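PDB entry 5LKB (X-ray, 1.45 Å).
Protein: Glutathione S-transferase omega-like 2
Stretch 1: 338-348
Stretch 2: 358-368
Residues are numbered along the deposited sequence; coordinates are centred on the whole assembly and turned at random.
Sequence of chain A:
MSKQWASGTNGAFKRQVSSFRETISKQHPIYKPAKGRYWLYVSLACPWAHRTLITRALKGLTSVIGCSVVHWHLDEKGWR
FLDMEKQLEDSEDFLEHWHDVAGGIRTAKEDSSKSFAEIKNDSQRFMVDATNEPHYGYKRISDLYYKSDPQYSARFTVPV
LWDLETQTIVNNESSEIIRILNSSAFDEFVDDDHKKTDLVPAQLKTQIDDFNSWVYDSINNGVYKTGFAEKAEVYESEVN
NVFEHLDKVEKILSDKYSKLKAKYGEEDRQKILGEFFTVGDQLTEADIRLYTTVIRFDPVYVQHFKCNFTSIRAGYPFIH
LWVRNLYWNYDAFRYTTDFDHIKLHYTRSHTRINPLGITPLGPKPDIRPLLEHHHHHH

Stretch 1 338-348: DFDHIKLHYTR
Stretch 2, residues 358-368: ITPLGPKPDIR

The most unusual feature of this contact is a buried lysine that makes no salt bridge with stretch 2 but spends its ammonium group on backbone carbonyls of a proline-rich segment without regular structure. Lys343 NZ donates to Pro360 O at 3.1 Å and, weakly, to Gly362 O at 3.0 Å. Lys343 NZ also donates to water 1 at 2.9 Å, and that water in turn donates to Pro363 O (2.8 Å) and Asp366 OD1 (2.7 Å). Asp366 OD1 itself lies 4.5 Å from Lys343 NZ, beyond a salt bridge, so the water carries the link.

Stretch 1 is helical from Phe339 and the helix continues beyond Arg348, with i to i+4 backbone bonds, that from Tyr346 N to Ile342 O (3.5 Å) being weak. Asp338 (chi1 t) caps its start, Asp338 OD1 accepting from His341 N at 2.9 Å. Stretch 2 runs antiparallel in register: CA of Thr347 lies 5.5 Å from CA of Thr359, and CA of Phe339 lies 7.0 Å from CA of Asp366. Its course is extended at Ile358 to Pro360 (phi/psi -105/117, -84/121, -60/142), turns at Leu361 (-81/-23), and passes through Gly362 (-99/178), Pro363 (-68/154), Lys364 (-112/131) and Pro365 (-85/175), with cis peptide bonds before Pro363 and Pro365. Asp366 (-58/-44) is followed by extended Ile367 (-139/131).

Phe339, Lys343 and Thr347, spaced four apart, all point CA-to-CB toward stretch 2. The lysine chain (chi m, t, p, p) is long enough to reach the carbonyls while Lys343 CD lies 3.7 Å from Asp366 OD1.

Near the C-terminal end of stretch 1, where stretch 2 begins, Thr359 (chi1 m) uses its hydroxyl twice. Thr359 OG1 donates to Thr347 OG1 at 2.8 Å and accepts from Arg348 NE at 2.9 Å (N-H...acceptor angle 137°). Thr347 (chi1 p) passes the chain on, Thr347 OG1 donating to Lys343 O at 2.7 Å. Threonine suits both places because a hydroxyl can give and receive while its methyl packs: Thr347 CG2 meets Pro360 CD at 3.7 Å, and Thr359 CG2 lies 4.0 Å from Lys343 CB. Arg348 (m, m, t, chi4 79°) starts sideways, but its length brings the guanidinium edge to Thr359 OG1; water 2 accepts from Arg348 NH2 and Thr359 N, both at 2.9 Å.

At the other end, the flat apolar ring of Phe339 (chi1 m, chi2 -66°) offers a face to Asp366 CB, 3.5 Å from the centroid and 12° off the normal. Phe339 CE2 lies 3.8 Å from Ile367 CG2. Asp366 (chi1 m, chi2 -38°) thus combines a methylene over the ring with a carboxylate for the water. The contact buries 503 Å² in all.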

# COMPACT_ATOMS: atom_id res chain seq x y z
N ASP A 338 17.98 9.16 -0.04
CA ASP A 338 17.24 10.21 0.67
C ASP A 338 15.76 9.81 0.60
O ASP A 338 15.08 10.02 -0.41
CB ASP A 338 17.53 11.60 0.10
CG ASP A 338 16.89 12.70 0.94
OD1 ASP A 338 15.69 12.59 1.35
OD2 ASP A 338 17.61 13.70 1.18
N PHE A 339 15.27 9.23 1.70
CA PHE A 339 13.89 8.77 1.71
C PHE A 339 12.88 9.91 1.74
O PHE A 339 11.74 9.68 1.32
CB PHE A 339 13.66 7.83 2.90
CG PHE A 339 14.39 6.49 2.79
CD1 PHE A 339 14.04 5.59 1.78
CD2 PHE A 339 15.44 6.16 3.63
CE1 PHE A 339 14.69 4.39 1.66
CE2 PHE A 339 16.10 4.95 3.52
CZ PHE A 339 15.76 4.05 2.55
N ASP A 340 13.21 11.11 2.22
CA ASP A 340 12.27 12.20 2.11
C ASP A 340 12.07 12.60 0.67
O ASP A 340 10.94 12.75 0.23
CB ASP A 340 12.69 13.40 2.95
CG ASP A 340 12.69 13.10 4.46
OD1 ASP A 340 11.86 12.34 4.94
OD2 ASP A 340 13.56 13.60 5.17
N HIS A 341 13.16 12.75 -0.07
CA HIS A 341 13.01 13.09 -1.48
C HIS A 341 12.26 11.99 -2.23
O HIS A 341 11.42 12.29 -3.08
CB HIS A 341 14.38 13.30 -2.14
CG HIS A 341 14.97 14.66 -1.91
ND1 HIS A 341 15.33 15.51 -2.94
CD2 HIS A 341 15.21 15.32 -0.76
CE1 HIS A 341 15.74 16.65 -2.43
NE2 HIS A 341 15.70 16.56 -1.11
N ILE A 342 12.60 10.73 -1.95
CA ILE A 342 11.93 9.60 -2.60
C ILE A 342 10.42 9.65 -2.37
O ILE A 342 9.62 9.63 -3.30
CB ILE A 342 12.54 8.28 -2.12
CG1 ILE A 342 13.96 8.09 -2.70
CG2 ILE A 342 11.67 7.09 -2.44
CD1 ILE A 342 14.76 7.03 -2.02
N LYS A 343 10.01 9.67 -1.09
CA LYS A 343 8.58 9.60 -0.82
C LYS A 343 7.83 10.83 -1.28
O LYS A 343 6.70 10.71 -1.83
CB LYS A 343 8.33 9.35 0.68
CG LYS A 343 8.75 7.94 1.11
CD LYS A 343 8.73 7.75 2.63
CE LYS A 343 7.36 7.82 3.24
NZ LYS A 343 6.69 6.56 3.04
N LEU A 344 8.40 12.00 -1.03
CA LEU A 344 7.75 13.24 -1.45
C LEU A 344 7.64 13.34 -2.96
O LEU A 344 6.59 13.68 -3.50
CB LEU A 344 8.48 14.46 -0.87
CG LEU A 344 8.37 14.68 0.64
CD1 LEU A 344 9.42 15.71 1.04
CD2 LEU A 344 6.94 15.17 0.94
N HIS A 345 8.72 13.02 -3.68
CA HIS A 345 8.64 13.16 -5.14
C HIS A 345 7.44 12.43 -5.71
O HIS A 345 6.62 13.00 -6.46
CB HIS A 345 9.91 12.63 -5.83
CG HIS A 345 9.71 12.45 -7.29
ND1 HIS A 345 9.49 13.53 -8.10
CD2 HIS A 345 9.56 11.34 -8.06
CE1 HIS A 345 9.20 13.10 -9.32
NE2 HIS A 345 9.24 11.78 -9.32
N TYR A 346 7.36 11.12 -5.44
CA TYR A 346 6.37 10.32 -6.12
C TYR A 346 4.98 10.72 -5.69
O TYR A 346 4.10 10.91 -6.52
CB TYR A 346 6.62 8.85 -5.83
CG TYR A 346 7.80 8.21 -6.62
CD1 TYR A 346 9.10 8.23 -6.12
CD2 TYR A 346 7.57 7.52 -7.80
CE1 TYR A 346 10.10 7.62 -6.78
CE2 TYR A 346 8.59 6.93 -8.51
CZ TYR A 346 9.86 6.99 -8.00
OH TYR A 346 10.93 6.36 -8.59
N THR A 347 4.76 10.84 -4.38
CA THR A 347 3.41 11.05 -3.89
C THR A 347 2.89 12.46 -4.15
O THR A 347 1.68 12.67 -4.27
CB THR A 347 3.31 10.74 -2.41
OG1 THR A 347 4.14 11.63 -1.68
CG2 THR A 347 3.63 9.27 -2.12
N ARG A 348 3.78 13.45 -4.21
CA ARG A 348 3.37 14.83 -4.44
C ARG A 348 3.37 15.22 -5.90
O ARG A 348 2.71 16.20 -6.24
CB ARG A 348 4.30 15.80 -3.70
CG ARG A 348 4.44 15.58 -2.20
CD ARG A 348 3.10 15.80 -1.52
NE ARG A 348 3.25 15.80 -0.07
CZ ARG A 348 3.71 16.80 0.66
NH1 ARG A 348 4.02 17.98 0.08
NH2 ARG A 348 3.91 16.64 1.96
N ILE A 358 -1.10 13.52 -0.62
CA ILE A 358 -0.92 13.16 0.78
C ILE A 358 0.07 12.00 0.81
O ILE A 358 -0.22 10.92 0.29
CB ILE A 358 -2.25 12.79 1.45
CG1 ILE A 358 -3.12 14.06 1.56
CG2 ILE A 358 -2.02 12.26 2.86
CD1 ILE A 358 -4.61 13.78 1.93
N THR A 359 1.22 12.23 1.44
CA THR A 359 2.30 11.25 1.47
C THR A 359 2.03 10.25 2.61
O THR A 359 1.97 10.66 3.78
CB THR A 359 3.64 11.96 1.71
OG1 THR A 359 3.78 13.01 0.71
CG2 THR A 359 4.81 10.99 1.66
N PRO A 360 1.91 8.96 2.32
CA PRO A 360 1.76 7.99 3.39
C PRO A 360 2.94 8.00 4.32
O PRO A 360 4.10 8.11 3.89
CB PRO A 360 1.65 6.65 2.64
CG PRO A 360 1.06 7.01 1.35
CD PRO A 360 1.85 8.28 1.02
N LEU A 361 2.67 7.82 5.63
CA LEU A 361 3.74 7.83 6.62
C LEU A 361 4.45 6.49 6.68
O LEU A 361 5.61 6.43 7.11
CB LEU A 361 3.22 8.16 8.02
CG LEU A 361 2.96 9.62 8.30
CD1 LEU A 361 2.46 9.75 9.69
CD2 LEU A 361 4.26 10.47 8.08
N GLY A 362 3.80 5.43 6.26
CA GLY A 362 4.41 4.13 6.28
C GLY A 362 4.95 3.75 4.92
O GLY A 362 4.76 4.49 3.94
N PRO A 363 5.57 2.58 4.81
CA PRO A 363 5.88 1.70 5.95
C PRO A 363 6.92 2.27 6.88
O PRO A 363 7.76 3.10 6.46
CB PRO A 363 6.48 0.47 5.29
CG PRO A 363 7.10 1.01 3.98
CD PRO A 363 6.12 2.07 3.54
N LYS A 364 6.88 1.85 8.13
CA LYS A 364 7.88 2.22 9.12
C LYS A 364 8.68 0.97 9.47
O LYS A 364 8.12 -0.10 9.71
CB LYS A 364 7.21 2.76 10.40
CG LYS A 364 6.51 4.07 10.22
CD LYS A 364 5.99 4.64 11.54
CE LYS A 364 5.47 6.05 11.36
NZ LYS A 364 5.13 6.75 12.74
N PRO A 365 10.01 1.07 9.45
CA PRO A 365 10.82 2.20 9.02
C PRO A 365 11.05 2.17 7.50
O PRO A 365 10.60 1.24 6.83
CB PRO A 365 12.16 1.96 9.74
CG PRO A 365 12.27 0.50 9.70
CD PRO A 365 10.82 -0.04 9.96
N ASP A 366 11.69 3.20 6.95
CA ASP A 366 11.94 3.18 5.50
C ASP A 366 12.74 1.95 5.08
O ASP A 366 12.50 1.35 4.02
CB ASP A 366 12.66 4.48 5.06
CG ASP A 366 11.82 5.72 5.27
OD1 ASP A 366 10.60 5.71 5.07
OD2 ASP A 366 12.37 6.71 5.74
N ILE A 367 13.79 1.62 5.84
CA ILE A 367 14.55 0.39 5.63
C ILE A 367 14.87 -0.21 7.01
O ILE A 367 15.37 0.50 7.88
CB ILE A 367 15.85 0.67 4.83
CG1 ILE A 367 16.63 -0.61 4.55
CG2 ILE A 367 16.73 1.77 5.45
CD1 ILE A 367 15.97 -1.57 3.72
N ARG A 368 14.61 -1.48 7.18
CA ARG A 368 14.85 -2.10 8.48
C ARG A 368 16.35 -2.28 8.72
O ARG A 368 17.13 -2.43 7.77
CB ARG A 368 14.15 -3.44 8.57
CG ARG A 368 12.60 -3.40 8.61
CD ARG A 368 12.06 -4.81 8.90
NE ARG A 368 10.60 -4.86 8.91
CZ ARG A 368 9.87 -5.97 8.71
NH1 ARG A 368 10.49 -7.13 8.47
NH2 ARG A 368 8.52 -5.94 8.73
O HOH W 1 8.37 4.50 4.12
O HOH W 2 1.94 14.67 2.91